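Local coordinates for trwC protein (Escherichia coli, PDB 1OMH) that acts, through the N-terminal domain described here, as a conjugative relaxase that recognises and processes origin-of-transfer DNA, at residues Thr87-Pro91 with Tyr196-Leu200; Lys92-Leu96 with Ile229-Ser233; Ile106-His110 with Gln159-His163; Gly208-Arg212 with Leu221-Arg226. One frame throughout, in Å; residues are numbered along the deposited sequence.

Interaction 1 of 4, residues Thr87-Pro91 with Tyr196-Leu200. With nucleotides of chain A.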
# COMPACT_ATOMS: atom_id res chain seq x y z
N THR B 87 0.02 1.76 -1.24
CA THR B 87 0.67 0.52 -0.81
C THR B 87 1.60 0.76 0.38
O THR B 87 2.64 1.41 0.23
CB THR B 87 1.47 -0.10 -1.96
OG1 THR B 87 0.59 -0.40 -3.04
CG2 THR B 87 2.18 -1.37 -1.50
N PHE B 88 1.20 0.24 1.53
CA PHE B 88 1.96 0.35 2.77
C PHE B 88 2.80 -0.91 2.96
O PHE B 88 2.26 -2.01 3.03
CB PHE B 88 1.02 0.46 3.98
CG PHE B 88 0.15 1.67 3.98
CD1 PHE B 88 -1.03 1.71 3.23
CD2 PHE B 88 0.49 2.79 4.74
CE1 PHE B 88 -1.85 2.84 3.23
CE2 PHE B 88 -0.33 3.92 4.75
CZ PHE B 88 -1.50 3.94 4.00
N SER B 89 4.11 -0.75 3.07
CA SER B 89 5.00 -1.89 3.26
C SER B 89 5.84 -1.72 4.52
O SER B 89 6.43 -0.67 4.75
CB SER B 89 5.91 -2.04 2.05
OG SER B 89 5.13 -2.20 0.87
N ALA B 90 5.89 -2.76 5.33
CA ALA B 90 6.66 -2.73 6.57
C ALA B 90 8.14 -2.99 6.32
O ALA B 90 8.52 -3.52 5.27
CB ALA B 90 6.12 -3.78 7.52
N PRO B 91 8.99 -2.57 7.26
CA PRO B 91 10.44 -2.78 7.14
C PRO B 91 10.61 -4.29 7.06
O PRO B 91 9.77 -5.03 7.57
CB PRO B 91 10.98 -2.21 8.44
CG PRO B 91 10.02 -1.08 8.72
CD PRO B 91 8.69 -1.69 8.41
N TYR B 196 2.53 6.42 8.89
CA TYR B 196 2.48 4.96 8.99
C TYR B 196 3.68 4.50 9.80
O TYR B 196 3.57 3.68 10.71
CB TYR B 196 2.52 4.32 7.59
CG TYR B 196 2.85 2.84 7.59
CD1 TYR B 196 1.88 1.88 7.91
CD2 TYR B 196 4.14 2.40 7.30
CE1 TYR B 196 2.20 0.51 7.93
CE2 TYR B 196 4.47 1.05 7.32
CZ TYR B 196 3.50 0.11 7.63
OH TYR B 196 3.84 -1.23 7.67
N ASN B 197 4.84 5.05 9.46
CA ASN B 197 6.09 4.72 10.13
C ASN B 197 5.99 4.97 11.64
O ASN B 197 6.35 4.11 12.45
CB ASN B 197 7.22 5.58 9.55
CG ASN B 197 8.57 4.88 9.59
OD1 ASN B 197 9.61 5.53 9.71
ND2 ASN B 197 8.56 3.56 9.49
N ALA B 198 5.50 6.15 12.01
CA ALA B 198 5.34 6.52 13.42
C ALA B 198 4.41 5.59 14.18
O ALA B 198 4.76 5.09 15.24
CB ALA B 198 4.83 7.97 13.52
N GLU B 199 3.21 5.38 13.63
CA GLU B 199 2.22 4.51 14.26
C GLU B 199 2.74 3.09 14.41
O GLU B 199 2.53 2.45 15.45
CB GLU B 199 0.93 4.50 13.45
CG GLU B 199 0.21 5.84 13.38
CD GLU B 199 -0.41 6.23 14.70
OE1 GLU B 199 -0.90 7.37 14.80
OE2 GLU B 199 -0.42 5.40 15.63
N LEU B 200 3.39 2.58 13.36
CA LEU B 200 3.92 1.22 13.40
C LEU B 200 4.95 1.09 14.52
O LEU B 200 4.88 0.18 15.35
CB LEU B 200 4.58 0.85 12.07
CG LEU B 200 5.23 -0.54 12.04
CD1 LEU B 200 4.18 -1.60 12.30
CD2 LEU B 200 5.90 -0.77 10.68
P DT A 23 15.70 -1.52 2.72
OP1 DT A 23 15.73 -1.93 4.14
OP2 DT A 23 16.97 -1.35 1.97
O5' DT A 23 14.72 -2.49 1.90
C5' DT A 23 14.89 -3.93 1.91
C4' DT A 23 13.53 -4.60 1.96
O4' DT A 23 12.78 -3.98 3.01
C3' DT A 23 12.64 -4.57 0.69
O3' DT A 23 12.35 -5.96 0.47
C2' DT A 23 11.24 -4.35 1.24
C1' DT A 23 11.43 -3.86 2.67
N1 DT A 23 10.96 -2.54 3.11
C2 DT A 23 9.65 -2.17 2.89
O2 DT A 23 8.89 -2.83 2.20
N3 DT A 23 9.27 -1.01 3.51
C4 DT A 23 10.05 -0.19 4.30
O4 DT A 23 9.56 0.80 4.84
C5 DT A 23 11.44 -0.60 4.43
C7 DT A 23 12.38 0.24 5.24
C6 DT A 23 11.81 -1.72 3.82
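F88 and Y196 meet as an oblique pair of rings, their centroids 5.5 Å apart and their planes at 53°. The nearest atoms are F88 CD2 and Y196 CD1, at 3.6 Å. The two side chains slide past each other in opposite directions. F88 CB therefore sits over one face of the Y196 ring, toward its rim, while Y196 CB lies in plane at the edge of the F88 ring. CG of Y196 is anti to its own backbone N (chi1 164°), which points the ring at the end of the strand and brings the hydroxyl to A90. Y196 OH lies 3.4 Å from A90 CB, with A90 CA at the ring's edge. It makes no hydrogen bond to A90; its polar partner is H110 ND1, on helix 104-122. One helical turn on from Y196, L200 reaches P91 tip to tip, with L200 CD2 3.7 Å from P91 CD. This joins the end of strand 81-89 to helix 189-206. The strand belongs to the central antiparallel sheet of the relaxase domain, and P91 is the N-cap residue of the following helix. S89 turns its CB away from the helix, toward the DNA. N3 of the thymine of DT23 of chain A gives a weak hydrogen bond of 3.1 Å to S89 O, with an angle of 135°. P91 CA packs 3.6 Å from C5 of the same base. Further out, the backbone of F88 is bonded to T162 and that of A90 to L160, both on strand 158-167. The F88 ring also packs on T117 of helix 104-122.

Interaction 2 of 4, residues Lys92-Leu96 with Ile229-Ser233; sequences KSVSL and IEGFS. With nucleotides of chain A.
K92 runs its chain past I229 in the opposite direction and crosses F232 at about a right angle. A chi1 of -176° swings its CG beside the carbonyl carbon, and bends at chi2 and chi3 fold the chain back toward the DNA. The tip, NZ, gives a hydrogen bond of 2.9 Å to OP1 of DC24 of chain A and a weak one of 3.0 Å to F232 O. Q159 OE1 and P158 O also take bonds from this amine. With an alanine here, the DC24 phosphate would probably lose the amine that bonds OP1, and a gap would open beside I229 and F232. I229 brings its CD1 in against the start of helix 92-99, 3.7 Å from S93 CB. Its CG2 lies 3.8 Å from K92 CB. L96 crosses F232 obliquely. Its CD1 stands 4.3 Å from the centroid of the F232 ring, an off-centre CH-pi contact 28° from the normal. S233 sets its OG anti to its carbonyl carbon (chi1 -62°) and bonds I229 O at 2.9 Å. F232 N grips the same oxygen from the opposite face of its plane. S233 N bonds E230 O and closes a type I beta turn. With S233 CB 3.3 Å from OP2 of DC24, the contact forms part of the DNA-binding surface of the relaxase domain, where the K92 amine and S233, the N-cap residue of helix 234-246, lie against the DC24 phosphate.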
# COMPACT_ATOMS: atom_id res chain seq x y z
N LYS B 92 11.68 -4.76 6.42
CA LYS B 92 11.89 -6.21 6.27
C LYS B 92 11.97 -6.96 7.60
O LYS B 92 11.38 -8.02 7.74
CB LYS B 92 13.16 -6.47 5.45
CG LYS B 92 13.42 -7.96 5.15
CD LYS B 92 12.31 -8.57 4.28
CE LYS B 92 12.25 -7.90 2.90
NZ LYS B 92 11.29 -8.58 1.99
N SER B 93 12.70 -6.41 8.57
CA SER B 93 12.82 -7.07 9.88
C SER B 93 11.44 -7.29 10.49
O SER B 93 11.20 -8.30 11.15
CB SER B 93 13.66 -6.23 10.84
OG SER B 93 13.03 -4.99 11.11
N VAL B 94 10.55 -6.34 10.27
CA VAL B 94 9.20 -6.44 10.81
C VAL B 94 8.45 -7.57 10.12
O VAL B 94 7.78 -8.37 10.78
CB VAL B 94 8.45 -5.09 10.64
CG1 VAL B 94 7.00 -5.23 11.10
CG2 VAL B 94 9.16 -4.02 11.47
N SER B 95 8.58 -7.67 8.79
CA SER B 95 7.92 -8.75 8.06
C SER B 95 8.47 -10.09 8.55
O SER B 95 7.71 -11.06 8.71
CB SER B 95 8.16 -8.62 6.55
OG SER B 95 7.52 -7.47 6.02
N LEU B 96 9.77 -10.15 8.81
CA LEU B 96 10.41 -11.38 9.28
C LEU B 96 9.91 -11.84 10.64
O LEU B 96 9.59 -13.01 10.85
CB LEU B 96 11.93 -11.19 9.35
CG LEU B 96 12.79 -11.56 8.13
CD1 LEU B 96 12.06 -11.31 6.83
CD2 LEU B 96 14.09 -10.79 8.21
N ILE B 229 18.74 -8.99 6.73
CA ILE B 229 17.67 -8.32 6.01
C ILE B 229 17.84 -8.58 4.51
O ILE B 229 16.90 -8.99 3.83
CB ILE B 229 17.71 -6.78 6.27
CG1 ILE B 229 17.21 -6.47 7.68
CG2 ILE B 229 16.92 -6.04 5.22
CD1 ILE B 229 15.85 -7.04 7.99
N GLU B 230 19.05 -8.34 4.01
CA GLU B 230 19.33 -8.54 2.60
C GLU B 230 19.12 -9.99 2.17
O GLU B 230 18.75 -10.26 1.03
CB GLU B 230 20.77 -8.09 2.29
CG GLU B 230 21.06 -6.69 2.83
CD GLU B 230 22.39 -6.13 2.37
OE1 GLU B 230 23.40 -6.87 2.39
OE2 GLU B 230 22.43 -4.94 1.99
N GLY B 231 19.34 -10.91 3.10
CA GLY B 231 19.16 -12.32 2.80
C GLY B 231 17.71 -12.64 2.49
O GLY B 231 17.41 -13.70 1.95
N PHE B 232 16.81 -11.74 2.86
CA PHE B 232 15.37 -11.91 2.62
C PHE B 232 14.84 -10.76 1.74
O PHE B 232 13.65 -10.46 1.75
CB PHE B 232 14.58 -11.92 3.94
CG PHE B 232 14.57 -13.25 4.65
CD1 PHE B 232 15.33 -13.45 5.79
CD2 PHE B 232 13.76 -14.29 4.19
CE1 PHE B 232 15.29 -14.67 6.48
CE2 PHE B 232 13.71 -15.51 4.86
CZ PHE B 232 14.48 -15.70 6.02
N SER B 233 15.74 -10.12 0.99
CA SER B 233 15.35 -9.01 0.12
C SER B 233 15.84 -9.27 -1.31
O SER B 233 16.64 -8.51 -1.85
CB SER B 233 15.94 -7.69 0.63
OG SER B 233 15.44 -7.37 1.92
P DT A 23 15.70 -1.52 2.72
OP1 DT A 23 15.73 -1.93 4.14
OP2 DT A 23 16.97 -1.35 1.97
O5' DT A 23 14.72 -2.49 1.90
C5' DT A 23 14.89 -3.93 1.91
C4' DT A 23 13.53 -4.60 1.96
O4' DT A 23 12.78 -3.98 3.01
C3' DT A 23 12.64 -4.57 0.69
O3' DT A 23 12.35 -5.96 0.47
C2' DT A 23 11.24 -4.35 1.24
C1' DT A 23 11.43 -3.86 2.67
N1 DT A 23 10.96 -2.54 3.11
C2 DT A 23 9.65 -2.17 2.89
O2 DT A 23 8.89 -2.83 2.20
N3 DT A 23 9.27 -1.01 3.51
C4 DT A 23 10.05 -0.19 4.30
O4 DT A 23 9.56 0.80 4.84
C5 DT A 23 11.44 -0.60 4.43
C7 DT A 23 12.38 0.24 5.24
C6 DT A 23 11.81 -1.72 3.82
P DC A 24 12.27 -6.60 -1.00
OP1 DC A 24 11.47 -7.83 -0.76
OP2 DC A 24 13.65 -6.71 -1.55
O5' DC A 24 11.44 -5.59 -1.92
C5' DC A 24 10.00 -5.54 -1.91
C4' DC A 24 9.56 -4.39 -2.79
O4' DC A 24 10.34 -3.23 -2.42
C3' DC A 24 9.79 -4.61 -4.29
O3' DC A 24 8.45 -4.64 -4.83
C2' DC A 24 10.21 -3.23 -4.79
C1' DC A 24 10.63 -2.46 -3.57
N1 DC A 24 12.00 -1.93 -3.47
C2 DC A 24 12.31 -0.78 -4.20
O2 DC A 24 11.47 -0.34 -4.98
N3 DC A 24 13.52 -0.20 -4.04
C4 DC A 24 14.40 -0.72 -3.19
N4 DC A 24 15.57 -0.09 -3.03
C5 DC A 24 14.13 -1.91 -2.46
C6 DC A 24 12.93 -2.49 -2.63

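Interaction 3 of 4, residues Ile106-His110 with Gln159-His163. With SO4 (sulfate ion), chain C; nucleotides of chain A.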
# COMPACT_ATOMS: atom_id res chain seq x y z
N ILE B 106 2.25 -8.43 15.52
CA ILE B 106 2.93 -7.54 14.59
C ILE B 106 1.98 -7.29 13.42
O ILE B 106 1.90 -6.17 12.90
CB ILE B 106 4.24 -8.15 14.06
CG1 ILE B 106 5.19 -8.44 15.21
CG2 ILE B 106 4.89 -7.20 13.05
CD1 ILE B 106 5.64 -7.21 15.95
N ILE B 107 1.26 -8.33 13.02
CA ILE B 107 0.31 -8.20 11.92
C ILE B 107 -0.73 -7.15 12.32
O ILE B 107 -1.05 -6.26 11.54
CB ILE B 107 -0.41 -9.53 11.62
CG1 ILE B 107 0.62 -10.59 11.23
CG2 ILE B 107 -1.41 -9.33 10.47
CD1 ILE B 107 1.43 -10.25 10.00
N LYS B 108 -1.25 -7.28 13.53
CA LYS B 108 -2.24 -6.33 14.02
C LYS B 108 -1.64 -4.92 14.10
O LYS B 108 -2.32 -3.93 13.84
CB LYS B 108 -2.75 -6.75 15.40
CG LYS B 108 -3.71 -5.76 16.04
N ALA B 109 -0.36 -4.84 14.48
CA ALA B 109 0.32 -3.55 14.59
C ALA B 109 0.34 -2.86 13.22
O ALA B 109 0.08 -1.66 13.11
CB ALA B 109 1.74 -3.75 15.10
N HIS B 110 0.66 -3.63 12.19
CA HIS B 110 0.70 -3.13 10.82
C HIS B 110 -0.69 -2.65 10.40
O HIS B 110 -0.85 -1.55 9.89
CB HIS B 110 1.18 -4.24 9.87
CG HIS B 110 0.93 -3.95 8.42
ND1 HIS B 110 1.74 -3.14 7.66
CD2 HIS B 110 -0.06 -4.36 7.60
CE1 HIS B 110 1.26 -3.06 6.43
NE2 HIS B 110 0.17 -3.79 6.37
N GLN B 159 7.02 -10.43 3.16
CA GLN B 159 6.85 -9.03 2.79
C GLN B 159 5.45 -8.56 3.15
O GLN B 159 4.51 -8.64 2.35
CB GLN B 159 7.10 -8.88 1.28
CG GLN B 159 7.03 -7.46 0.71
CD GLN B 159 8.05 -6.52 1.32
OE1 GLN B 159 9.06 -6.94 1.89
NE2 GLN B 159 7.80 -5.22 1.18
N LEU B 160 5.31 -8.08 4.38
CA LEU B 160 4.03 -7.61 4.88
C LEU B 160 3.66 -6.26 4.28
O LEU B 160 4.33 -5.26 4.53
CB LEU B 160 4.09 -7.50 6.41
CG LEU B 160 2.84 -7.06 7.18
CD1 LEU B 160 1.68 -8.01 6.92
CD2 LEU B 160 3.17 -7.02 8.68
N HIS B 161 2.61 -6.23 3.48
CA HIS B 161 2.17 -5.00 2.86
C HIS B 161 0.68 -5.03 2.59
O HIS B 161 0.08 -6.09 2.43
CB HIS B 161 2.93 -4.74 1.55
CG HIS B 161 2.75 -5.81 0.51
ND1 HIS B 161 3.28 -7.07 0.64
CD2 HIS B 161 2.12 -5.79 -0.69
CE1 HIS B 161 2.99 -7.78 -0.44
NE2 HIS B 161 2.29 -7.02 -1.26
N THR B 162 0.08 -3.84 2.54
CA THR B 162 -1.34 -3.73 2.29
C THR B 162 -1.61 -2.77 1.16
O THR B 162 -1.04 -1.68 1.10
CB THR B 162 -2.11 -3.21 3.53
OG1 THR B 162 -1.99 -4.16 4.60
CG2 THR B 162 -3.59 -3.02 3.19
N HIS B 163 -2.48 -3.21 0.24
CA HIS B 163 -2.88 -2.39 -0.88
C HIS B 163 -4.18 -1.72 -0.46
O HIS B 163 -5.21 -2.38 -0.41
CB HIS B 163 -3.15 -3.25 -2.12
CG HIS B 163 -1.92 -3.74 -2.81
ND1 HIS B 163 -1.10 -2.91 -3.55
CD2 HIS B 163 -1.36 -4.97 -2.87
CE1 HIS B 163 -0.10 -3.61 -4.04
NE2 HIS B 163 -0.23 -4.87 -3.64
S SO4 C . 2.05 -7.65 -5.00
O1 SO4 C . 0.92 -8.56 -4.73
O2 SO4 C . 3.32 -8.31 -4.67
O3 SO4 C . 1.90 -6.43 -4.17
O4 SO4 C . 2.04 -7.28 -6.43
P DT A 23 15.70 -1.52 2.72
OP1 DT A 23 15.73 -1.93 4.14
OP2 DT A 23 16.97 -1.35 1.97
O5' DT A 23 14.72 -2.49 1.90
C5' DT A 23 14.89 -3.93 1.91
C4' DT A 23 13.53 -4.60 1.96
O4' DT A 23 12.78 -3.98 3.01
C3' DT A 23 12.64 -4.57 0.69
O3' DT A 23 12.35 -5.96 0.47
C2' DT A 23 11.24 -4.35 1.24
C1' DT A 23 11.43 -3.86 2.67
N1 DT A 23 10.96 -2.54 3.11
C2 DT A 23 9.65 -2.17 2.89
O2 DT A 23 8.89 -2.83 2.20
N3 DT A 23 9.27 -1.01 3.51
C4 DT A 23 10.05 -0.19 4.30
O4 DT A 23 9.56 0.80 4.84
C5 DT A 23 11.44 -0.60 4.43
C7 DT A 23 12.38 0.24 5.24
C6 DT A 23 11.81 -1.72 3.82
P DC A 24 12.27 -6.60 -1.00
OP1 DC A 24 11.47 -7.83 -0.76
OP2 DC A 24 13.65 -6.71 -1.55
O5' DC A 24 11.44 -5.59 -1.92
C5' DC A 24 10.00 -5.54 -1.91
C4' DC A 24 9.56 -4.39 -2.79
O4' DC A 24 10.34 -3.23 -2.42
C3' DC A 24 9.79 -4.61 -4.29
O3' DC A 24 8.45 -4.64 -4.83
C2' DC A 24 10.21 -3.23 -4.79
C1' DC A 24 10.63 -2.46 -3.57
N1 DC A 24 12.00 -1.93 -3.47
C2 DC A 24 12.31 -0.78 -4.20
O2 DC A 24 11.47 -0.34 -4.98
N3 DC A 24 13.52 -0.20 -4.04
C4 DC A 24 14.40 -0.72 -3.19
N4 DC A 24 15.57 -0.09 -3.03
C5 DC A 24 14.13 -1.91 -2.46
C6 DC A 24 12.93 -2.49 -2.63
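H110 NE2 and T162 OG1 share a hydrogen bond of 2.8 Å at an angle of 156°, and either could be the donor. T162 OG1 lies in plane at the edge of the H110 ring. The bond joins helix 104-122 to strand 158-167 of the central antiparallel sheet in the relaxase domain. L160 CG lies over one face of the H110 ring, 4.0 Å from its centroid, in a CH-pi contact. A chi1 of 165° points the ring at the strand. I107 CD1 extends the apolar patch, 3.8 Å from L160 CD1. A leucine in place of H110 would probably leave T162 OG1 and Y196 OH without their shared partner. On the other side of the strand, H161 and H163 belong to a three-histidine metal site, with H150 as the third. Zinc and copper have been seen there, but this model holds no metal. H161 is steadied by Q159 O, which takes a bond of 2.6 Å from its ND1, almost in the ring plane. A sulfate, probably from the crystallisation liquor, lies beside the histidines, and R154 also bonds it. H161 NE2 bonds sulfate O3 at 3.0 Å, and H163 NE2 bonds the same oxygen at 2.7 Å.

Interaction 4 of 4, residues Gly208-Arg212 with Leu221-Arg226; sequences GYQLR and LAHIDR. With nucleotides of chain A.
The R212 guanidinium meets the loop edge-on, with A222 O and I224 O at its rim and waters 2 and 3 in its plane. R212 is on a small beta hairpin, strands 211-213 and 219-221, and the type I turn L221-I224 starts at its last residue. NH1 of R212 bonds I224 O at 3.0 Å, and NH2 adds a weak bond of 3.3 Å to the same oxygen. NH1 comes from above the I224 carbonyl plane, although I224 O lies in the guanidinium plane. The H223 ring has I224 CG1 over one face, and Y209 CD2 approaches it obliquely. L211 and L221 form a non-hydrogen-bonded antiparallel pair. Beside it, A222 N gives a nearly straight bond of 3.0 Å to Q210 O (173°). Between the two chains, L211 CD2 meets L221 CD2 at 3.7 Å, and Y209 CB also packs on L221 CD2. The R212 chain bends at chi3 (75°), which turns the guanidinium edge toward the loop carbonyls. Y209 OH bonds D103, in the loop before helix 104-122, and H223 NE2 bonds Q97 of helix 92-99. Water 1 joins Q210 N to H223 ND1. Water 2 links R212 NH2 to R226 NH2. R226 holds the phosphate of DT23 of chain A by two bonds, NH2 to OP1 at 3.1 Å and NH1 to OP2 at 3.3 Å.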
# COMPACT_ATOMS: atom_id res chain seq x y z
N GLY B 208 7.24 -4.54 23.02
CA GLY B 208 8.52 -4.81 23.62
C GLY B 208 9.71 -4.94 22.68
O GLY B 208 10.72 -5.54 23.06
N TYR B 209 9.60 -4.41 21.47
CA TYR B 209 10.71 -4.47 20.53
C TYR B 209 11.48 -3.17 20.55
O TYR B 209 10.89 -2.10 20.75
CB TYR B 209 10.22 -4.71 19.09
CG TYR B 209 9.59 -6.06 18.86
CD1 TYR B 209 8.21 -6.19 18.72
CD2 TYR B 209 10.37 -7.21 18.81
CE1 TYR B 209 7.62 -7.44 18.54
CE2 TYR B 209 9.79 -8.46 18.63
CZ TYR B 209 8.42 -8.57 18.50
OH TYR B 209 7.86 -9.81 18.34
N GLN B 210 12.79 -3.24 20.36
CA GLN B 210 13.59 -2.03 20.30
C GLN B 210 13.82 -1.78 18.82
O GLN B 210 13.99 -2.73 18.05
CB GLN B 210 14.93 -2.19 21.02
CG GLN B 210 15.66 -0.85 21.18
CD GLN B 210 16.84 -0.93 22.14
OE1 GLN B 210 16.71 -1.43 23.25
NE2 GLN B 210 17.99 -0.42 21.71
N LEU B 211 13.84 -0.52 18.42
CA LEU B 211 14.02 -0.15 17.03
C LEU B 211 15.34 0.53 16.75
O LEU B 211 15.85 1.28 17.58
CB LEU B 211 12.87 0.76 16.58
CG LEU B 211 11.47 0.31 16.97
CD1 LEU B 211 10.45 1.32 16.47
CD2 LEU B 211 11.18 -1.07 16.38
N ARG B 212 15.89 0.26 15.57
CA ARG B 212 17.14 0.86 15.14
C ARG B 212 16.85 1.74 13.93
O ARG B 212 16.49 1.24 12.87
CB ARG B 212 18.15 -0.24 14.76
CG ARG B 212 19.46 0.28 14.17
CD ARG B 212 20.34 -0.87 13.63
NE ARG B 212 19.85 -1.41 12.36
CZ ARG B 212 19.47 -2.67 12.18
NH1 ARG B 212 19.51 -3.54 13.19
NH2 ARG B 212 19.05 -3.08 10.99
N LEU B 221 13.88 -3.75 13.29
CA LEU B 221 14.00 -4.28 14.64
C LEU B 221 15.49 -4.40 14.93
O LEU B 221 16.24 -4.99 14.15
CB LEU B 221 13.31 -5.64 14.73
CG LEU B 221 11.83 -5.60 14.34
CD1 LEU B 221 11.22 -6.99 14.48
CD2 LEU B 221 11.09 -4.61 15.22
N ALA B 222 15.92 -3.85 16.06
CA ALA B 222 17.33 -3.86 16.45
C ALA B 222 18.05 -5.21 16.52
O ALA B 222 19.27 -5.26 16.36
CB ALA B 222 17.49 -3.13 17.79
N HIS B 223 17.33 -6.30 16.74
CA HIS B 223 17.99 -7.60 16.84
C HIS B 223 18.23 -8.33 15.52
O HIS B 223 18.72 -9.46 15.51
CB HIS B 223 17.22 -8.51 17.80
CG HIS B 223 15.79 -8.73 17.41
ND1 HIS B 223 14.84 -7.73 17.46
CD2 HIS B 223 15.15 -9.84 16.99
CE1 HIS B 223 13.67 -8.22 17.08
NE2 HIS B 223 13.83 -9.50 16.79
N ILE B 224 17.88 -7.69 14.40
CA ILE B 224 18.08 -8.30 13.09
C ILE B 224 18.97 -7.36 12.29
O ILE B 224 18.61 -6.21 12.05
CB ILE B 224 16.73 -8.51 12.37
CG1 ILE B 224 15.83 -9.41 13.23
CG2 ILE B 224 16.95 -9.15 11.01
CD1 ILE B 224 14.45 -9.66 12.65
N ASP B 225 20.15 -7.84 11.88
CA ASP B 225 21.08 -6.99 11.15
C ASP B 225 20.85 -6.89 9.65
O ASP B 225 20.04 -7.61 9.07
CB ASP B 225 22.54 -7.42 11.42
CG ASP B 225 22.88 -8.78 10.84
OD1 ASP B 225 22.41 -9.09 9.72
OD2 ASP B 225 23.64 -9.53 11.48
N ARG B 226 21.60 -5.98 9.03
CA ARG B 226 21.50 -5.71 7.60
C ARG B 226 21.75 -6.92 6.69
O ARG B 226 21.03 -7.11 5.72
CB ARG B 226 22.45 -4.56 7.24
CG ARG B 226 22.72 -4.32 5.75
CD ARG B 226 21.46 -4.14 4.90
NE ARG B 226 20.44 -3.29 5.51
CZ ARG B 226 19.38 -2.82 4.85
NH1 ARG B 226 19.20 -3.12 3.57
NH2 ARG B 226 18.47 -2.09 5.48
P DT A 23 15.70 -1.52 2.72
OP1 DT A 23 15.73 -1.93 4.14
OP2 DT A 23 16.97 -1.35 1.97
O5' DT A 23 14.72 -2.49 1.90
C5' DT A 23 14.89 -3.93 1.91
C4' DT A 23 13.53 -4.60 1.96
O4' DT A 23 12.78 -3.98 3.01
C3' DT A 23 12.64 -4.57 0.69
O3' DT A 23 12.35 -5.96 0.47
C2' DT A 23 11.24 -4.35 1.24
C1' DT A 23 11.43 -3.86 2.67
N1 DT A 23 10.96 -2.54 3.11
C2 DT A 23 9.65 -2.17 2.89
O2 DT A 23 8.89 -2.83 2.20
N3 DT A 23 9.27 -1.01 3.51
C4 DT A 23 10.05 -0.19 4.30
O4 DT A 23 9.56 0.80 4.84
C5 DT A 23 11.44 -0.60 4.43
C7 DT A 23 12.38 0.24 5.24
C6 DT A 23 11.81 -1.72 3.82
O HOH W 1 14.43 -5.88 19.48
O HOH W 2 18.07 -1.62 8.32
O HOH W 3 20.74 -2.95 16.06

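Overall arrangement
Interactions 1, 2 and 3 are buried, and interaction 4 lies at the surface. Interactions 1 and 3 share the central sheet through neighbouring strands 81-89 and 158-167, and the bond between Y196 OH and H110 ND1 joins them. Interaction 1 is mostly aromatic and apolar, whereas interaction 3 adds histidine chemistry and carries two of the metal-site histidines. Interaction 2 follows strand 81-89 into helix 92-99 and meets interaction 3 where K92 bonds Q159. Interaction 4, between a small hairpin and the loop after it, relies more on backbone carbonyls, arginines and waters. S93 OG bonds L221 N and so ties it to interaction 2. All four reach DT23 of chain A.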